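Local coordinates for MHC class I protein (Ginglymostoma cirratum, PDB 6LUP) that probably presents peptides to T cells at the cell surface, holding a bound peptide in the groove of its alpha-1/alpha-2 platform, at residues R66-W71 with Y92-G97; D119-D124 with M128-P133. All coordinates share one frame; numbering follows the deposited sequence.

Contact 1: R66-W71 with Y92-G97; sequences RGWEPW and YQLMCG
Leu94 pushes one methyl, CD1, against a face of the Trp68 indole. CD1 lies 3.5 Å from Trp68 CZ3 and equally close to CH2, with CE3 and CZ2 farther off, so the methyl sits over the outer part of the six-membered ring, and the two side chains meet at about a right angle. CG of Leu94 is anti to the backbone N (chi1 -160°), which carries the isobutyl group up from the strand to the helix.

The second indole, Trp71, comes down from the same helix beside it, onto Tyr92. Its CZ3 comes 3.6 Å from Tyr92 CE2, while its CH2 is 3.7 Å from Tyr92 OH. The planes are almost perpendicular (88°), with centroids 5.3 Å apart. Within the helix, Trp68 CZ3 stands 3.5 Å above the Trp71 plane, near the ring's rim, so the indoles brace each other.

Both indole NE1 atoms bond to the backbone of the bound peptide, and Tyr92 OH is hydrogen-bonded to His113, so each ring is held both by apolar packing and by a hydrogen bond at its polar atom. The segment axes pass 11.1 Å apart, a gap bridged by side chains alone, as helix 55-82 spans strand 91-100, itself flanked by strands 3-12 and 108-115.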
ATOM      1  N   ARG A  66     -11.876  17.861  -4.090  1.00 34.38           N
ATOM      2  CA  ARG A  66     -12.523  18.380  -5.288  1.00 35.47           C
ATOM      3  C   ARG A  66     -11.654  19.393  -6.015  1.00 35.79           C
ATOM      4  O   ARG A  66     -11.732  19.501  -7.232  1.00 36.97           O
ATOM      5  CB  ARG A  66     -13.894  18.965  -4.965  1.00 35.58           C
ATOM      6  CG  ARG A  66     -14.974  17.903  -4.923  1.00 36.37           C
ATOM      7  CD  ARG A  66     -16.215  18.405  -4.220  1.00 36.94           C
ATOM      8  NE  ARG A  66     -17.214  17.353  -4.101  1.00 37.56           N
ATOM      9  CZ  ARG A  66     -18.509  17.571  -3.911  1.00 38.21           C
ATOM     10  NH1 ARG A  66     -18.976  18.812  -3.832  1.00 38.27           N
ATOM     11  NH2 ARG A  66     -19.343  16.544  -3.813  1.00 39.05           N
ATOM     12  N   GLY A  67     -10.830  20.124  -5.268  1.00 35.39           N
ATOM     13  CA  GLY A  67      -9.857  21.039  -5.858  1.00 35.60           C
ATOM     14  C   GLY A  67      -8.708  20.286  -6.508  1.00 36.31           C
ATOM     15  O   GLY A  67      -8.210  20.684  -7.566  1.00 36.88           O
ATOM     16  N   TRP A  68      -8.287  19.191  -5.873  1.00 36.15           N
ATOM     17  CA  TRP A  68      -7.192  18.370  -6.389  1.00 36.50           C
ATOM     18  C   TRP A  68      -7.576  17.621  -7.665  1.00 37.56           C
ATOM     19  O   TRP A  68      -6.727  17.379  -8.519  1.00 38.04           O
ATOM     20  CB  TRP A  68      -6.716  17.361  -5.337  1.00 35.57           C
ATOM     21  CG  TRP A  68      -5.841  17.926  -4.248  1.00 35.04           C
ATOM     22  CD1 TRP A  68      -6.163  18.061  -2.927  1.00 34.67           C
ATOM     23  CD2 TRP A  68      -4.495  18.409  -4.381  1.00 35.04           C
ATOM     24  NE1 TRP A  68      -5.107  18.607  -2.230  1.00 34.35           N
ATOM     25  CE2 TRP A  68      -4.072  18.830  -3.097  1.00 34.61           C
ATOM     26  CE3 TRP A  68      -3.611  18.536  -5.457  1.00 35.63           C
ATOM     27  CZ2 TRP A  68      -2.804  19.360  -2.860  1.00 34.71           C
ATOM     28  CZ3 TRP A  68      -2.348  19.071  -5.223  1.00 35.91           C
ATOM     29  CH2 TRP A  68      -1.958  19.475  -3.932  1.00 35.52           C
ATOM     30  N   GLU A  69      -8.854  17.262  -7.783  1.00 38.39           N
ATOM     31  CA  GLU A  69      -9.333  16.396  -8.871  1.00 40.04           C
ATOM     32  C   GLU A  69      -9.073  16.947 -10.281  1.00 41.37           C
ATOM     33  O   GLU A  69      -8.448  16.260 -11.098  1.00 42.42           O
ATOM     34  CB  GLU A  69     -10.812  16.037  -8.681  1.00 40.41           C
ATOM     35  CG  GLU A  69     -11.365  15.124  -9.768  1.00 42.01           C
ATOM     36  CD  GLU A  69     -12.848  14.829  -9.616  1.00 42.75           C
ATOM     37  OE1 GLU A  69     -13.380  14.894  -8.483  1.00 42.26           O
ATOM     38  OE2 GLU A  69     -13.488  14.519 -10.643  1.00 44.26           O
ATOM     39  N   PRO A  70      -9.551  18.173 -10.580  1.00 41.60           N
ATOM     40  CA  PRO A  70      -9.245  18.733 -11.898  1.00 42.76           C
ATOM     41  C   PRO A  70      -7.754  19.032 -12.080  1.00 43.29           C
ATOM     42  O   PRO A  70      -7.222  18.838 -13.178  1.00 44.71           O
ATOM     43  CB  PRO A  70     -10.068  20.028 -11.935  1.00 42.40           C
ATOM     44  CG  PRO A  70     -10.364  20.349 -10.509  1.00 41.21           C
ATOM     45  CD  PRO A  70     -10.497  19.023  -9.837  1.00 40.80           C
ATOM     46  N   TRP A  71      -7.095  19.473 -11.006  1.00 42.49           N
ATOM     47  CA  TRP A  71      -5.687  19.870 -11.038  1.00 42.84           C
ATOM     48  C   TRP A  71      -4.805  18.828 -11.732  1.00 44.48           C
ATOM     49  O   TRP A  71      -4.123  19.132 -12.715  1.00 45.45           O
ATOM     50  CB  TRP A  71      -5.182  20.139  -9.618  1.00 41.18           C
ATOM     51  CG  TRP A  71      -3.733  20.565  -9.530  1.00 41.00           C
ATOM     52  CD1 TRP A  71      -3.221  21.801  -9.805  1.00 41.33           C
ATOM     53  CD2 TRP A  71      -2.623  19.755  -9.121  1.00 40.61           C
ATOM     54  NE1 TRP A  71      -1.861  21.812  -9.595  1.00 41.19           N
ATOM     55  CE2 TRP A  71      -1.469  20.569  -9.176  1.00 40.89           C
ATOM     56  CE3 TRP A  71      -2.492  18.422  -8.717  1.00 40.32           C
ATOM     57  CZ2 TRP A  71      -0.197  20.092  -8.847  1.00 41.24           C
ATOM     58  CZ3 TRP A  71      -1.223  17.946  -8.386  1.00 40.71           C
ATOM     59  CH2 TRP A  71      -0.093  18.783  -8.455  1.00 41.06           C
ATOM     60  N   TYR A  92      -0.416  10.886 -13.194  1.00 51.46           N
ATOM     61  CA  TYR A  92       0.207  11.813 -12.266  1.00 49.00           C
ATOM     62  C   TYR A  92       0.057  11.278 -10.843  1.00 47.06           C
ATOM     63  O   TYR A  92      -0.963  10.672 -10.504  1.00 46.66           O
ATOM     64  CB  TYR A  92      -0.400  13.211 -12.380  1.00 48.28           C
ATOM     65  CG  TYR A  92       0.474  14.302 -11.792  1.00 47.69           C
ATOM     66  CD1 TYR A  92       1.434  14.952 -12.568  1.00 48.53           C
ATOM     67  CD2 TYR A  92       0.349  14.678 -10.457  1.00 46.39           C
ATOM     68  CE1 TYR A  92       2.237  15.947 -12.034  1.00 48.42           C
ATOM     69  CE2 TYR A  92       1.148  15.670  -9.913  1.00 46.47           C
ATOM     70  CZ  TYR A  92       2.088  16.305 -10.705  1.00 47.51           C
ATOM     71  OH  TYR A  92       2.881  17.295 -10.165  1.00 47.52           O
ATOM     72  N   GLN A  93       1.079  11.490 -10.020  1.00 45.52           N
ATOM     73  CA  GLN A  93       1.055  11.025  -8.639  1.00 43.73           C
ATOM     74  C   GLN A  93       1.559  12.084  -7.672  1.00 42.68           C
ATOM     75  O   GLN A  93       2.477  12.839  -7.994  1.00 43.35           O
ATOM     76  CB  GLN A  93       1.877   9.748  -8.488  1.00 43.83           C
ATOM     77  CG  GLN A  93       1.234   8.524  -9.112  1.00 44.51           C
ATOM     78  CD  GLN A  93       2.211   7.383  -9.279  1.00 45.28           C
ATOM     79  OE1 GLN A  93       3.047   7.389 -10.183  1.00 46.43           O
ATOM     80  NE2 GLN A  93       2.108   6.392  -8.407  1.00 44.82           N
ATOM     81  N   LEU A  94       0.947  12.129  -6.492  1.00 40.94           N
ATOM     82  CA  LEU A  94       1.378  13.020  -5.425  1.00 39.93           C
ATOM     83  C   LEU A  94       1.454  12.250  -4.118  1.00 39.10           C
ATOM     84  O   LEU A  94       0.526  11.533  -3.760  1.00 38.96           O
ATOM     85  CB  LEU A  94       0.412  14.195  -5.273  1.00 39.31           C
ATOM     86  CG  LEU A  94       0.861  15.479  -4.569  1.00 39.16           C
ATOM     87  CD1 LEU A  94      -0.337  16.392  -4.385  1.00 38.81           C
ATOM     88  CD2 LEU A  94       1.519  15.242  -3.225  1.00 39.19           C
ATOM     89  N   MET A  95       2.568  12.409  -3.416  1.00 38.92           N
ATOM     90  CA  MET A  95       2.751  11.867  -2.081  1.00 38.60           C
ATOM     91  C   MET A  95       3.058  13.009  -1.145  1.00 38.47           C
ATOM     92  O   MET A  95       4.019  13.746  -1.371  1.00 39.14           O
ATOM     93  CB  MET A  95       3.976  10.964  -2.051  1.00 40.08           C
ATOM     94  CG  MET A  95       3.712   9.490  -2.207  1.00 40.94           C
ATOM     95  SD  MET A  95       5.280   8.603  -2.366  1.00 42.45           S
ATOM     96  CE  MET A  95       5.891   8.675  -0.678  1.00 42.27           C
ATOM     97  N   CYS A  96       2.275  13.162  -0.089  1.00 37.48           N
ATOM     98  CA  CYS A  96       2.695  14.055   0.982  1.00 37.51           C
ATOM     99  C   CYS A  96       2.322  13.501   2.339  1.00 36.73           C
ATOM    100  O   CYS A  96       1.426  12.658   2.455  1.00 36.31           O
ATOM    101  CB  CYS A  96       2.160  15.476   0.785  1.00 37.78           C
ATOM    102  SG  CYS A  96       0.375  15.568   0.610  1.00 38.42           S
ATOM    103  N   GLY A  97       3.040  13.961   3.356  1.00 36.57           N
ATOM    104  CA  GLY A  97       2.761  13.565   4.718  1.00 36.50           C
ATOM    105  C   GLY A  97       3.786  14.055   5.711  1.00 37.29           C
ATOM    106  O   GLY A  97       4.701  14.801   5.364  1.00 37.60           O
TER

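Contact 2: D119-D124 with M128-P133; sequences DFISLD and MVWVTP
Leu123 lays its CB over one face of the Trp130 indole, 3.7 Å from the centroid of the six-membered ring and 16° off its normal, a CH-pi contact displaced toward the ring's rim. The closest ring atom is CZ3, at 3.6 Å from Leu123 CB. With CG of Trp130 anti to the carbonyl carbon (chi1 -65°), the indole lies across Leu123 of the partner strand. Ile121 crosses Trp130 at about a right angle, its CD1 4.1 Å from Trp130 CB. At the other end, the bent chain of Met128 returns its CE to Leu123 CD1.

Leu123 and Trp130 share one face of a beta hairpin, strands 118-124 and 129-131, that closes one edge of the antiparallel platform sheet characteristic of MHC class I. They form a non-hydrogen-bonded pair flanked by two hydrogen-bonded pairs, Ser122 with Val131 and Asp124 with Val129. The straightest bond runs from Val131 N to Ser122 O (2.7 Å, 173° at the hydrogen). Where strand 118-124 pairs with strand 108-115, Phe120 and Ile121 both face His113, a classic beta bulge; in the hairpin itself Met128 and Val129 both face Asp124, a G1 bulge.

The indole's own NE1 goes to Asn151 OD1, and Trp144 meets its ring edge-to-face, tying the hairpin to both helices 135-146 and 148-172. On the opposite face of the hairpin, Ser122 OG touches Val131 CG2 at 3.3 Å. Farther along that face Asp124 turns its carboxylate to the connecting turn, where OD1 accepts from Lys127 N. At the far end Asp119 CB packs against Pro133 CG (3.7 Å), and Asp119 OD1 is hydrogen-bonded to an aromatic side chain of another protein's chain.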
ATOM      1  N   ASP A 119      10.116  10.408 -10.906  1.00 53.22           N
ATOM      2  CA  ASP A 119      10.316  11.664 -10.181  1.00 53.02           C
ATOM      3  C   ASP A 119      10.058  12.871 -11.066  1.00 53.35           C
ATOM      4  O   ASP A 119      10.631  12.997 -12.145  1.00 55.12           O
ATOM      5  CB  ASP A 119      11.733  11.741  -9.612  1.00 53.99           C
ATOM      6  CG  ASP A 119      11.915  10.895  -8.366  1.00 53.81           C
ATOM      7  OD1 ASP A 119      11.059  10.030  -8.078  1.00 53.35           O
ATOM      8  OD2 ASP A 119      12.928  11.097  -7.671  1.00 54.91           O
ATOM      9  N   PHE A 120       9.172  13.746 -10.613  1.00 52.40           N
ATOM     10  CA  PHE A 120       8.888  14.964 -11.348  1.00 53.07           C
ATOM     11  C   PHE A 120       9.410  16.176 -10.589  1.00 53.25           C
ATOM     12  O   PHE A 120      10.272  16.897 -11.088  1.00 55.10           O
ATOM     13  CB  PHE A 120       7.392  15.083 -11.647  1.00 52.29           C
ATOM     14  CG  PHE A 120       6.989  16.416 -12.207  1.00 53.10           C
ATOM     15  CD1 PHE A 120       7.555  16.897 -13.387  1.00 54.58           C
ATOM     16  CD2 PHE A 120       6.030  17.190 -11.559  1.00 52.04           C
ATOM     17  CE1 PHE A 120       7.183  18.127 -13.902  1.00 55.02           C
ATOM     18  CE2 PHE A 120       5.652  18.421 -12.071  1.00 52.59           C
ATOM     19  CZ  PHE A 120       6.229  18.891 -13.244  1.00 54.00           C
ATOM     20  N   ILE A 121       8.896  16.382  -9.380  1.00 51.80           N
ATOM     21  CA  ILE A 121       9.286  17.516  -8.553  1.00 51.55           C
ATOM     22  C   ILE A 121       9.012  17.195  -7.082  1.00 50.56           C
ATOM     23  O   ILE A 121       8.093  16.438  -6.766  1.00 49.83           O
ATOM     24  CB  ILE A 121       8.570  18.815  -9.016  1.00 51.57           C
ATOM     25  CG1 ILE A 121       9.328  20.063  -8.550  1.00 52.14           C
ATOM     26  CG2 ILE A 121       7.102  18.833  -8.595  1.00 50.13           C
ATOM     27  CD1 ILE A 121       8.869  21.348  -9.213  1.00 52.20           C
ATOM     28  N   SER A 122       9.827  17.748  -6.189  1.00 50.80           N
ATOM     29  CA  SER A 122       9.628  17.570  -4.750  1.00 50.35           C
ATOM     30  C   SER A 122      10.225  18.735  -3.968  1.00 51.26           C
ATOM     31  O   SER A 122      11.067  19.468  -4.489  1.00 52.84           O
ATOM     32  CB  SER A 122      10.209  16.232  -4.272  1.00 50.17           C
ATOM     33  OG  SER A 122      11.585  16.118  -4.585  1.00 51.53           O
ATOM     34  N   LEU A 123       9.788  18.908  -2.722  1.00 50.58           N
ATOM     35  CA  LEU A 123      10.245  20.033  -1.914  1.00 51.86           C
ATOM     36  C   LEU A 123      11.352  19.675  -0.929  1.00 53.61           C
ATOM     37  O   LEU A 123      11.207  18.751  -0.127  1.00 53.05           O
ATOM     38  CB  LEU A 123       9.072  20.679  -1.162  1.00 50.43           C
ATOM     39  CG  LEU A 123       9.393  21.692  -0.051  1.00 50.81           C
ATOM     40  CD1 LEU A 123       9.887  23.017  -0.619  1.00 51.87           C
ATOM     41  CD2 LEU A 123       8.188  21.918   0.850  1.00 49.62           C
ATOM     42  N   ASP A 124      12.451  20.421  -0.993  1.00 55.93           N
ATOM     43  CA  ASP A 124      13.434  20.425   0.079  1.00 58.01           C
ATOM     44  C   ASP A 124      12.924  21.386   1.148  1.00 58.02           C
ATOM     45  O   ASP A 124      12.932  22.601   0.955  1.00 58.61           O
ATOM     46  CB  ASP A 124      14.809  20.863  -0.438  1.00 60.91           C
ATOM     47  CG  ASP A 124      15.902  20.772   0.624  1.00 63.04           C
ATOM     48  OD1 ASP A 124      15.619  20.991   1.825  1.00 63.31           O
ATOM     49  OD2 ASP A 124      17.059  20.489   0.248  1.00 65.06           O
ATOM     50  N   MET A 128      13.959  25.113   1.650  1.00 60.10           N
ATOM     51  CA  MET A 128      12.711  25.691   1.125  1.00 58.14           C
ATOM     52  C   MET A 128      12.786  25.991  -0.371  1.00 58.22           C
ATOM     53  O   MET A 128      12.410  27.073  -0.831  1.00 58.02           O
ATOM     54  CB  MET A 128      12.248  26.906   1.940  1.00 57.93           C
ATOM     55  CG  MET A 128      11.524  26.541   3.229  1.00 56.84           C
ATOM     56  SD  MET A 128      10.222  25.303   3.018  1.00 55.22           S
ATOM     57  CE  MET A 128       9.098  26.148   1.908  1.00 53.84           C
ATOM     58  N   VAL A 129      13.269  25.003  -1.118  1.00 58.15           N
ATOM     59  CA  VAL A 129      13.398  25.090  -2.567  1.00 58.67           C
ATOM     60  C   VAL A 129      12.873  23.791  -3.187  1.00 57.25           C
ATOM     61  O   VAL A 129      12.951  22.722  -2.572  1.00 56.40           O
ATOM     62  CB  VAL A 129      14.868  25.398  -2.982  1.00 60.99           C
ATOM     63  CG1 VAL A 129      15.771  24.179  -2.815  1.00 61.31           C
ATOM     64  CG2 VAL A 129      14.945  25.936  -4.401  1.00 61.82           C
ATOM     65  N   TRP A 130      12.313  23.890  -4.388  1.00 57.08           N
ATOM     66  CA  TRP A 130      11.819  22.716  -5.104  1.00 56.55           C
ATOM     67  C   TRP A 130      12.916  22.102  -5.962  1.00 58.38           C
ATOM     68  O   TRP A 130      13.680  22.816  -6.612  1.00 59.83           O
ATOM     69  CB  TRP A 130      10.614  23.078  -5.970  1.00 55.61           C
ATOM     70  CG  TRP A 130       9.426  23.514  -5.170  1.00 54.39           C
ATOM     71  CD1 TRP A 130       9.126  24.786  -4.781  1.00 54.21           C
ATOM     72  CD2 TRP A 130       8.379  22.677  -4.654  1.00 52.66           C
ATOM     73  NE1 TRP A 130       7.956  24.799  -4.059  1.00 52.69           N
ATOM     74  CE2 TRP A 130       7.477  23.518  -3.963  1.00 51.83           C
ATOM     75  CE3 TRP A 130       8.113  21.303  -4.712  1.00 51.70           C
ATOM     76  CZ2 TRP A 130       6.327  23.028  -3.332  1.00 50.05           C
ATOM     77  CZ3 TRP A 130       6.967  20.816  -4.082  1.00 50.01           C
ATOM     78  CH2 TRP A 130       6.091  21.678  -3.403  1.00 49.15           C
ATOM     79  N   VAL A 131      12.992  20.774  -5.953  1.00 58.61           N
ATOM     80  CA  VAL A 131      13.990  20.057  -6.747  1.00 60.14           C
ATOM     81  C   VAL A 131      13.337  19.209  -7.840  1.00 60.05           C
ATOM     82  O   VAL A 131      12.274  18.620  -7.636  1.00 58.60           O
ATOM     83  CB  VAL A 131      14.956  19.216  -5.866  1.00 60.33           C
ATOM     84  CG1 VAL A 131      15.582  20.080  -4.778  1.00 60.85           C
ATOM     85  CG2 VAL A 131      14.253  18.024  -5.243  1.00 59.19           C
ATOM     86  N   THR A 132      13.972  19.182  -9.006  1.00 62.14           N
ATOM     87  CA  THR A 132      13.486  18.412 -10.147  1.00 63.30           C
ATOM     88  C   THR A 132      14.659  17.789 -10.910  1.00 66.05           C
ATOM     89  O   THR A 132      15.589  18.496 -11.309  1.00 67.75           O
ATOM     90  CB  THR A 132      12.609  19.263 -11.097  1.00 63.58           C
ATOM     91  OG1 THR A 132      12.274  18.501 -12.263  1.00 64.15           O
ATOM     92  CG2 THR A 132      13.324  20.552 -11.521  1.00 65.01           C
ATOM     93  N   PRO A 133      14.630  16.457 -11.101  1.00 66.84           N
ATOM     94  CA  PRO A 133      15.707  15.794 -11.837  1.00 68.93           C
ATOM     95  C   PRO A 133      15.521  15.827 -13.360  1.00 70.81           C
ATOM     96  O   PRO A 133      16.355  15.291 -14.088  1.00 72.46           O
ATOM     97  CB  PRO A 133      15.636  14.357 -11.320  1.00 67.64           C
ATOM     98  CG  PRO A 133      14.198  14.157 -10.989  1.00 65.72           C
ATOM     99  CD  PRO A 133      13.658  15.492 -10.551  1.00 64.98           C
TER

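Contact 1 and contact 2 belong to the same eight-stranded sheet, with strand 108-115 lying between strands 91-100 and 118-124; their centres are about 16 Å apart. They nevertheless touch directly, since Tyr92 OH of contact 1 lies 3.4 Å from Phe120 CD2 of contact 2. That junction is part of the groove: Tyr92 and Phe120 each pack on an apolar side chain of the bound peptide. Contact 1 ties helix 55-82 to the floor, whereas contact 2 pairs the edge strands, whose Trp130 in turn reaches the helices of the other wall. His113, on the strand between, has a partner in each contact.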